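Local coordinates for cytoplasmic export protein 1 (Saccharomyces cerevisiae, PDB 3VWA) that takes part in nuclear tRNA export, probably collecting tRNAs from export receptors at the nuclear pore complex and passing aminoacylated tRNAs to the translation machinery, at residues Arg457-Leu469 with Ala480-Asp492. Residues are numbered along the deposited sequence; the frame is centred on the assembly and turned at random.
Sequences RSNILATAFTKSL and ALYGLEKSIELFD
F465 and A480 bring their CA atoms within 5.2 Å of each other where helix 457-469 packs against helix 480-487, the segment axes 9.6 Å apart and running nearly antiparallel at 152°. F465 is a knob in a hole lined by A480, G483, L484 and S487. L484 CG lies over one face of the F465 ring, 3.7 Å from the centroid, a CH-pi contact, while F465 CZ reaches 3.4 Å from G483 C; a CB at G483 would collide with F465 CE1. S487 OG, which donates a hydrogen bond to G483 O, sits at the ring edge. Such antiparallel hairpins build the HEAT-repeat part of this chain, and helices 433-446 and 513-536 flank this one. With an alanine in place of F465, that hole would probably be left unfilled and L484 CG would lose the ring face it packs on. Beyond F465, L469 CG packs on A480 CB; in the other direction, L461 CB meets the edge of F491. At the far end R457 runs out extended from the backbone (chi1 -176°) and turns at chi3, which brings NH2 to donate to L490 O at 3.0 Å, this oxygen lying close to the guanidinium plane. A water accepts from R457 NE, donates to the same carbonyl and hydrogen-bonds S458 OG.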
ATOM      1  N   ARG A 457      23.886   1.654  34.329  1.00 25.11           N
ATOM      2  CA  ARG A 457      22.483   1.269  34.183  1.00 24.54           C
ATOM      3  C   ARG A 457      21.826   1.227  35.555  1.00 23.01           C
ATOM      4  O   ARG A 457      20.702   1.743  35.746  1.00 20.73           O
ATOM      5  CB  ARG A 457      22.386  -0.075  33.482  1.00 24.03           C
ATOM      6  CG  ARG A 457      20.994  -0.558  33.180  1.00 22.11           C
ATOM      7  CD  ARG A 457      21.104  -1.960  32.610  1.00 30.14           C
ATOM      8  NE  ARG A 457      21.370  -2.999  33.638  1.00 31.35           N
ATOM      9  CZ  ARG A 457      21.729  -4.239  33.327  1.00 30.63           C
ATOM     10  NH1 ARG A 457      21.868  -4.549  32.051  1.00 31.45           N
ATOM     11  NH2 ARG A 457      21.960  -5.155  34.271  1.00 27.69           N
ATOM     12  N   SER A 458      22.521   0.562  36.487  1.00 25.01           N
ATOM     13  CA  SER A 458      22.117   0.527  37.916  1.00 27.61           C
ATOM     14  C   SER A 458      21.925   1.892  38.530  1.00 26.28           C
ATOM     15  O   SER A 458      20.928   2.125  39.230  1.00 24.66           O
ATOM     16  CB  SER A 458      23.102  -0.284  38.769  1.00 25.88           C
ATOM     17  OG  SER A 458      22.921  -1.666  38.507  1.00 24.71           O
ATOM     18  N   ASN A 459      22.868   2.799  38.299  1.00 27.18           N
ATOM     19  CA  ASN A 459      22.716   4.198  38.802  1.00 27.90           C
ATOM     20  C   ASN A 459      21.524   4.922  38.204  1.00 25.45           C
ATOM     21  O   ASN A 459      20.811   5.589  38.887  1.00 26.98           O
ATOM     22  CB  ASN A 459      23.978   5.031  38.502  1.00 34.07           C
ATOM     23  CG  ASN A 459      25.157   4.573  39.302  1.00 38.15           C
ATOM     24  OD1 ASN A 459      24.985   3.847  40.293  1.00 45.80           O
ATOM     25  ND2 ASN A 459      26.369   4.998  38.906  1.00 39.83           N
ATOM     26  N   ILE A 460      21.330   4.770  36.912  1.00 25.53           N
ATOM     27  CA  ILE A 460      20.134   5.249  36.253  1.00 28.32           C
ATOM     28  C   ILE A 460      18.829   4.733  36.850  1.00 27.84           C
ATOM     29  O   ILE A 460      17.890   5.500  37.105  1.00 23.58           O
ATOM     30  CB  ILE A 460      20.218   4.894  34.765  1.00 29.14           C
ATOM     31  CG1 ILE A 460      21.306   5.763  34.113  1.00 26.09           C
ATOM     32  CG2 ILE A 460      18.838   5.006  34.105  1.00 25.17           C
ATOM     33  CD1 ILE A 460      21.614   5.308  32.702  1.00 28.80           C
ATOM     34  N   LEU A 461      18.768   3.436  37.092  1.00 26.40           N
ATOM     35  CA  LEU A 461      17.544   2.894  37.654  1.00 25.62           C
ATOM     36  C   LEU A 461      17.326   3.358  39.092  1.00 26.06           C
ATOM     37  O   LEU A 461      16.197   3.810  39.454  1.00 25.33           O
ATOM     38  CB  LEU A 461      17.533   1.351  37.565  1.00 21.33           C
ATOM     39  CG  LEU A 461      17.396   0.817  36.122  1.00 20.67           C
ATOM     40  CD1 LEU A 461      17.714  -0.674  35.991  1.00 16.07           C
ATOM     41  CD2 LEU A 461      16.051   1.213  35.475  1.00 19.66           C
ATOM     42  N   ALA A 462      18.378   3.245  39.919  1.00 26.91           N
ATOM     43  CA  ALA A 462      18.232   3.603  41.358  1.00 27.26           C
ATOM     44  C   ALA A 462      17.781   5.023  41.486  1.00 27.31           C
ATOM     45  O   ALA A 462      16.894   5.318  42.299  1.00 24.78           O
ATOM     46  CB  ALA A 462      19.498   3.372  42.181  1.00 24.29           C
ATOM     47  N   THR A 463      18.395   5.911  40.693  1.00 28.42           N
ATOM     48  CA  THR A 463      18.044   7.344  40.746  1.00 25.48           C
ATOM     49  C   THR A 463      16.577   7.619  40.306  1.00 24.21           C
ATOM     50  O   THR A 463      15.864   8.426  40.905  1.00 24.58           O
ATOM     51  CB  THR A 463      18.963   8.199  39.835  1.00 27.23           C
ATOM     52  OG1 THR A 463      20.349   7.922  40.100  1.00 29.26           O
ATOM     53  CG2 THR A 463      18.673   9.700  40.031  1.00 26.91           C
ATOM     54  N   ALA A 464      16.159   6.995  39.222  1.00 24.38           N
ATOM     55  CA  ALA A 464      14.817   7.206  38.710  1.00 25.99           C
ATOM     56  C   ALA A 464      13.771   6.665  39.685  1.00 27.59           C
ATOM     57  O   ALA A 464      12.723   7.296  39.882  1.00 25.94           O
ATOM     58  CB  ALA A 464      14.674   6.542  37.340  1.00 22.93           C
ATOM     59  N   PHE A 465      14.040   5.498  40.285  1.00 25.45           N
ATOM     60  CA  PHE A 465      13.093   4.909  41.244  1.00 25.74           C
ATOM     61  C   PHE A 465      13.010   5.685  42.575  1.00 26.51           C
ATOM     62  O   PHE A 465      11.944   5.837  43.164  1.00 26.99           O
ATOM     63  CB  PHE A 465      13.491   3.460  41.548  1.00 25.65           C
ATOM     64  CG  PHE A 465      13.324   2.504  40.395  1.00 27.11           C
ATOM     65  CD1 PHE A 465      12.215   2.565  39.554  1.00 28.96           C
ATOM     66  CD2 PHE A 465      14.249   1.499  40.186  1.00 27.81           C
ATOM     67  CE1 PHE A 465      12.051   1.655  38.501  1.00 28.42           C
ATOM     68  CE2 PHE A 465      14.077   0.591  39.162  1.00 27.50           C
ATOM     69  CZ  PHE A 465      12.981   0.670  38.316  1.00 26.76           C
ATOM     70  N   THR A 466      14.140   6.150  43.065  1.00 26.33           N
ATOM     71  CA  THR A 466      14.205   7.007  44.266  1.00 28.55           C
ATOM     72  C   THR A 466      13.365   8.286  44.082  1.00 32.53           C
ATOM     73  O   THR A 466      12.544   8.632  44.949  1.00 32.46           O
ATOM     74  CB  THR A 466      15.665   7.403  44.514  1.00 30.68           C
ATOM     75  OG1 THR A 466      16.431   6.230  44.827  1.00 28.14           O
ATOM     76  CG2 THR A 466      15.809   8.441  45.639  1.00 27.94           C
ATOM     77  N   LYS A 467      13.555   8.953  42.934  1.00 30.04           N
ATOM     78  CA  LYS A 467      12.734  10.116  42.560  1.00 32.73           C
ATOM     79  C   LYS A 467      11.229   9.850  42.588  1.00 28.59           C
ATOM     80  O   LYS A 467      10.483  10.608  43.188  1.00 27.47           O
ATOM     81  CB  LYS A 467      13.176  10.649  41.183  1.00 35.67           C
ATOM     82  CG  LYS A 467      12.631  12.008  40.766  1.00 38.35           C
ATOM     83  CD  LYS A 467      12.618  13.038  41.866  1.00 40.73           C
ATOM     84  CE  LYS A 467      12.624  14.435  41.257  1.00 45.00           C
ATOM     85  NZ  LYS A 467      11.730  15.336  42.024  1.00 44.09           N
ATOM     86  N   SER A 468      10.797   8.758  41.978  1.00 24.84           N
ATOM     87  CA  SER A 468       9.370   8.460  41.848  1.00 29.09           C
ATOM     88  C   SER A 468       8.749   8.102  43.202  1.00 28.17           C
ATOM     89  O   SER A 468       7.583   8.379  43.439  1.00 28.37           O
ATOM     90  CB  SER A 468       9.086   7.305  40.864  1.00 29.15           C
ATOM     91  OG  SER A 468       9.727   7.563  39.628  1.00 31.54           O
ATOM     92  N   LEU A 469       9.538   7.526  44.080  1.00 29.44           N
ATOM     93  CA  LEU A 469       9.018   7.081  45.385  1.00 30.12           C
ATOM     94  C   LEU A 469       8.925   8.217  46.386  1.00 30.21           C
ATOM     95  O   LEU A 469       8.329   8.035  47.447  1.00 32.63           O
ATOM     96  CB  LEU A 469       9.872   5.938  45.948  1.00 26.34           C
ATOM     97  CG  LEU A 469       9.607   4.590  45.299  1.00 25.83           C
ATOM     98  CD1 LEU A 469      10.755   3.680  45.744  1.00 22.71           C
ATOM     99  CD2 LEU A 469       8.264   3.978  45.703  1.00 23.44           C
ATOM    100  N   ALA A 480       7.048   2.970  40.564  1.00 26.70           N
ATOM    101  CA  ALA A 480       8.433   2.653  40.927  1.00 25.11           C
ATOM    102  C   ALA A 480       8.538   1.210  41.431  1.00 24.53           C
ATOM    103  O   ALA A 480       9.368   0.429  40.967  1.00 25.67           O
ATOM    104  CB  ALA A 480       8.955   3.618  41.974  1.00 21.48           C
ATOM    105  N   LEU A 481       7.652   0.849  42.343  1.00 23.89           N
ATOM    106  CA  LEU A 481       7.696  -0.485  42.925  1.00 25.12           C
ATOM    107  C   LEU A 481       7.547  -1.507  41.838  1.00 27.15           C
ATOM    108  O   LEU A 481       8.132  -2.591  41.912  1.00 26.32           O
ATOM    109  CB  LEU A 481       6.596  -0.654  43.951  1.00 21.77           C
ATOM    110  CG  LEU A 481       6.710   0.254  45.153  1.00 20.81           C
ATOM    111  CD1 LEU A 481       5.488   0.037  46.057  1.00 21.69           C
ATOM    112  CD2 LEU A 481       7.997  -0.101  45.879  1.00 21.90           C
ATOM    113  N   TYR A 482       6.740  -1.168  40.831  1.00 28.28           N
ATOM    114  CA  TYR A 482       6.524  -2.105  39.719  1.00 30.34           C
ATOM    115  C   TYR A 482       7.817  -2.335  38.911  1.00 29.94           C
ATOM    116  O   TYR A 482       8.228  -3.464  38.622  1.00 28.17           O
ATOM    117  CB  TYR A 482       5.434  -1.562  38.782  1.00 31.70           C
ATOM    118  CG  TYR A 482       5.213  -2.407  37.534  1.00 36.22           C
ATOM    119  CD1 TYR A 482       4.584  -3.661  37.625  1.00 37.50           C
ATOM    120  CD2 TYR A 482       5.622  -1.953  36.259  1.00 38.12           C
ATOM    121  CE1 TYR A 482       4.373  -4.441  36.502  1.00 44.74           C
ATOM    122  CE2 TYR A 482       5.419  -2.737  35.113  1.00 43.19           C
ATOM    123  CZ  TYR A 482       4.793  -3.983  35.248  1.00 46.92           C
ATOM    124  OH  TYR A 482       4.553  -4.790  34.160  1.00 53.42           O
ATOM    125  N   GLY A 483       8.434  -1.232  38.518  1.00 27.84           N
ATOM    126  CA  GLY A 483       9.660  -1.312  37.761  1.00 28.30           C
ATOM    127  C   GLY A 483      10.761  -1.944  38.558  1.00 25.90           C
ATOM    128  O   GLY A 483      11.650  -2.567  37.984  1.00 29.30           O
ATOM    129  N   LEU A 484      10.727  -1.803  39.883  1.00 28.70           N
ATOM    130  CA  LEU A 484      11.728  -2.497  40.746  1.00 26.52           C
ATOM    131  C   LEU A 484      11.494  -3.986  40.790  1.00 28.66           C
ATOM    132  O   LEU A 484      12.454  -4.787  40.840  1.00 28.58           O
ATOM    133  CB  LEU A 484      11.731  -1.910  42.156  1.00 27.87           C
ATOM    134  CG  LEU A 484      12.430  -0.553  42.342  1.00 25.37           C
ATOM    135  CD1 LEU A 484      11.869   0.253  43.506  1.00 24.85           C
ATOM    136  CD2 LEU A 484      13.882  -0.895  42.635  1.00 23.40           C
ATOM    137  N   GLU A 485      10.217  -4.387  40.765  1.00 27.54           N
ATOM    138  CA  GLU A 485       9.916  -5.824  40.738  1.00 30.75           C
ATOM    139  C   GLU A 485      10.441  -6.428  39.436  1.00 30.63           C
ATOM    140  O   GLU A 485      11.144  -7.442  39.432  1.00 30.65           O
ATOM    141  CB  GLU A 485       8.404  -6.063  40.870  1.00 30.43           C
ATOM    142  CG  GLU A 485       7.977  -7.532  40.872  1.00 33.64           C
ATOM    143  CD  GLU A 485       6.466  -7.647  40.680  1.00 37.38           C
ATOM    144  OE1 GLU A 485       5.707  -6.953  41.378  1.00 38.50           O
ATOM    145  OE2 GLU A 485       6.031  -8.399  39.810  1.00 43.14           O
ATOM    146  N   LYS A 486      10.121  -5.772  38.327  1.00 28.71           N
ATOM    147  CA  LYS A 486      10.613  -6.232  37.054  1.00 30.49           C
ATOM    148  C   LYS A 486      12.121  -6.079  36.901  1.00 28.25           C
ATOM    149  O   LYS A 486      12.667  -6.700  36.049  1.00 32.39           O
ATOM    150  CB  LYS A 486       9.905  -5.551  35.876  1.00 28.16           C
ATOM    151  CG  LYS A 486       8.378  -5.586  35.917  1.00 35.63           C
ATOM    152  CD  LYS A 486       7.821  -7.002  35.796  1.00 35.57           C
ATOM    153  CE  LYS A 486       6.420  -6.967  35.187  1.00 38.54           C
ATOM    154  NZ  LYS A 486       5.731  -8.259  35.413  1.00 41.60           N
ATOM    155  N   SER A 487      12.787  -5.277  37.709  1.00 26.52           N
ATOM    156  CA  SER A 487      14.217  -5.001  37.459  1.00 24.23           C
ATOM    157  C   SER A 487      15.153  -5.843  38.235  1.00 25.07           C
ATOM    158  O   SER A 487      16.373  -5.689  38.104  1.00 23.65           O
ATOM    159  CB  SER A 487      14.531  -3.565  37.811  1.00 23.33           C
ATOM    160  OG  SER A 487      13.978  -2.784  36.783  1.00 21.94           O
ATOM    161  N   ILE A 488      14.592  -6.723  39.064  1.00 25.78           N
ATOM    162  CA  ILE A 488      15.406  -7.477  39.997  1.00 24.80           C
ATOM    163  C   ILE A 488      16.475  -8.268  39.262  1.00 24.55           C
ATOM    164  O   ILE A 488      17.604  -8.367  39.719  1.00 23.74           O
ATOM    165  CB  ILE A 488      14.525  -8.386  40.926  1.00 24.71           C
ATOM    166  CG1 ILE A 488      15.331  -8.866  42.108  1.00 24.65           C
ATOM    167  CG2 ILE A 488      13.891  -9.562  40.153  1.00 23.40           C
ATOM    168  CD1 ILE A 488      14.527  -9.598  43.174  1.00 25.32           C
ATOM    169  N   GLU A 489      16.136  -8.820  38.110  1.00 25.75           N
ATOM    170  CA  GLU A 489      17.149  -9.542  37.339  1.00 29.83           C
ATOM    171  C   GLU A 489      18.269  -8.662  36.800  1.00 29.45           C
ATOM    172  O   GLU A 489      19.283  -9.201  36.345  1.00 26.90           O
ATOM    173  CB  GLU A 489      16.537 -10.285  36.151  1.00 33.38           C
ATOM    174  CG  GLU A 489      15.042 -10.258  36.088  1.00 44.88           C
ATOM    175  CD  GLU A 489      14.532 -11.316  35.142  1.00 55.70           C
ATOM    176  OE1 GLU A 489      13.825 -10.898  34.179  1.00 54.88           O
ATOM    177  OE2 GLU A 489      14.895 -12.529  35.347  1.00 47.16           O
ATOM    178  N   LEU A 490      18.090  -7.333  36.832  1.00 28.14           N
ATOM    179  CA  LEU A 490      19.161  -6.420  36.336  1.00 28.94           C
ATOM    180  C   LEU A 490      20.104  -5.942  37.443  1.00 27.89           C
ATOM    181  O   LEU A 490      21.081  -5.226  37.170  1.00 24.71           O
ATOM    182  CB  LEU A 490      18.567  -5.204  35.641  1.00 25.31           C
ATOM    183  CG  LEU A 490      17.482  -5.447  34.593  1.00 26.56           C
ATOM    184  CD1 LEU A 490      16.870  -4.146  34.107  1.00 26.29           C
ATOM    185  CD2 LEU A 490      18.045  -6.257  33.415  1.00 26.60           C
ATOM    186  N   PHE A 491      19.787  -6.318  38.685  1.00 25.41           N
ATOM    187  CA  PHE A 491      20.634  -6.017  39.842  1.00 25.84           C
ATOM    188  C   PHE A 491      21.248  -7.284  40.412  1.00 27.73           C
ATOM    189  O   PHE A 491      20.512  -8.225  40.933  1.00 23.49           O
ATOM    190  CB  PHE A 491      19.826  -5.314  40.949  1.00 25.70           C
ATOM    191  CG  PHE A 491      19.128  -4.067  40.490  1.00 23.83           C
ATOM    192  CD1 PHE A 491      19.835  -3.023  39.936  1.00 20.93           C
ATOM    193  CD2 PHE A 491      17.759  -3.934  40.656  1.00 23.74           C
ATOM    194  CE1 PHE A 491      19.170  -1.875  39.509  1.00 20.81           C
ATOM    195  CE2 PHE A 491      17.093  -2.772  40.278  1.00 21.97           C
ATOM    196  CZ  PHE A 491      17.798  -1.744  39.690  1.00 20.36           C
ATOM    197  N   ASP A 492      22.577  -7.357  40.321  1.00 24.35           N
ATOM    198  CA  ASP A 492      23.279  -8.451  41.001  1.00 26.75           C
ATOM    199  C   ASP A 492      23.286  -8.157  42.520  1.00 29.64           C
ATOM    200  O   ASP A 492      22.865  -7.068  42.959  1.00 30.72           O
ATOM    201  CB  ASP A 492      24.706  -8.603  40.500  1.00 28.07           C
ATOM    202  CG  ASP A 492      25.528  -7.336  40.719  1.00 29.68           C
ATOM    203  OD1 ASP A 492      25.167  -6.492  41.569  1.00 29.80           O
ATOM    204  OD2 ASP A 492      26.576  -7.191  40.086  1.00 30.68           O
TER
HETATM  205  O   HOH W   1      21.295  -2.421  36.494  1.00 23.59           O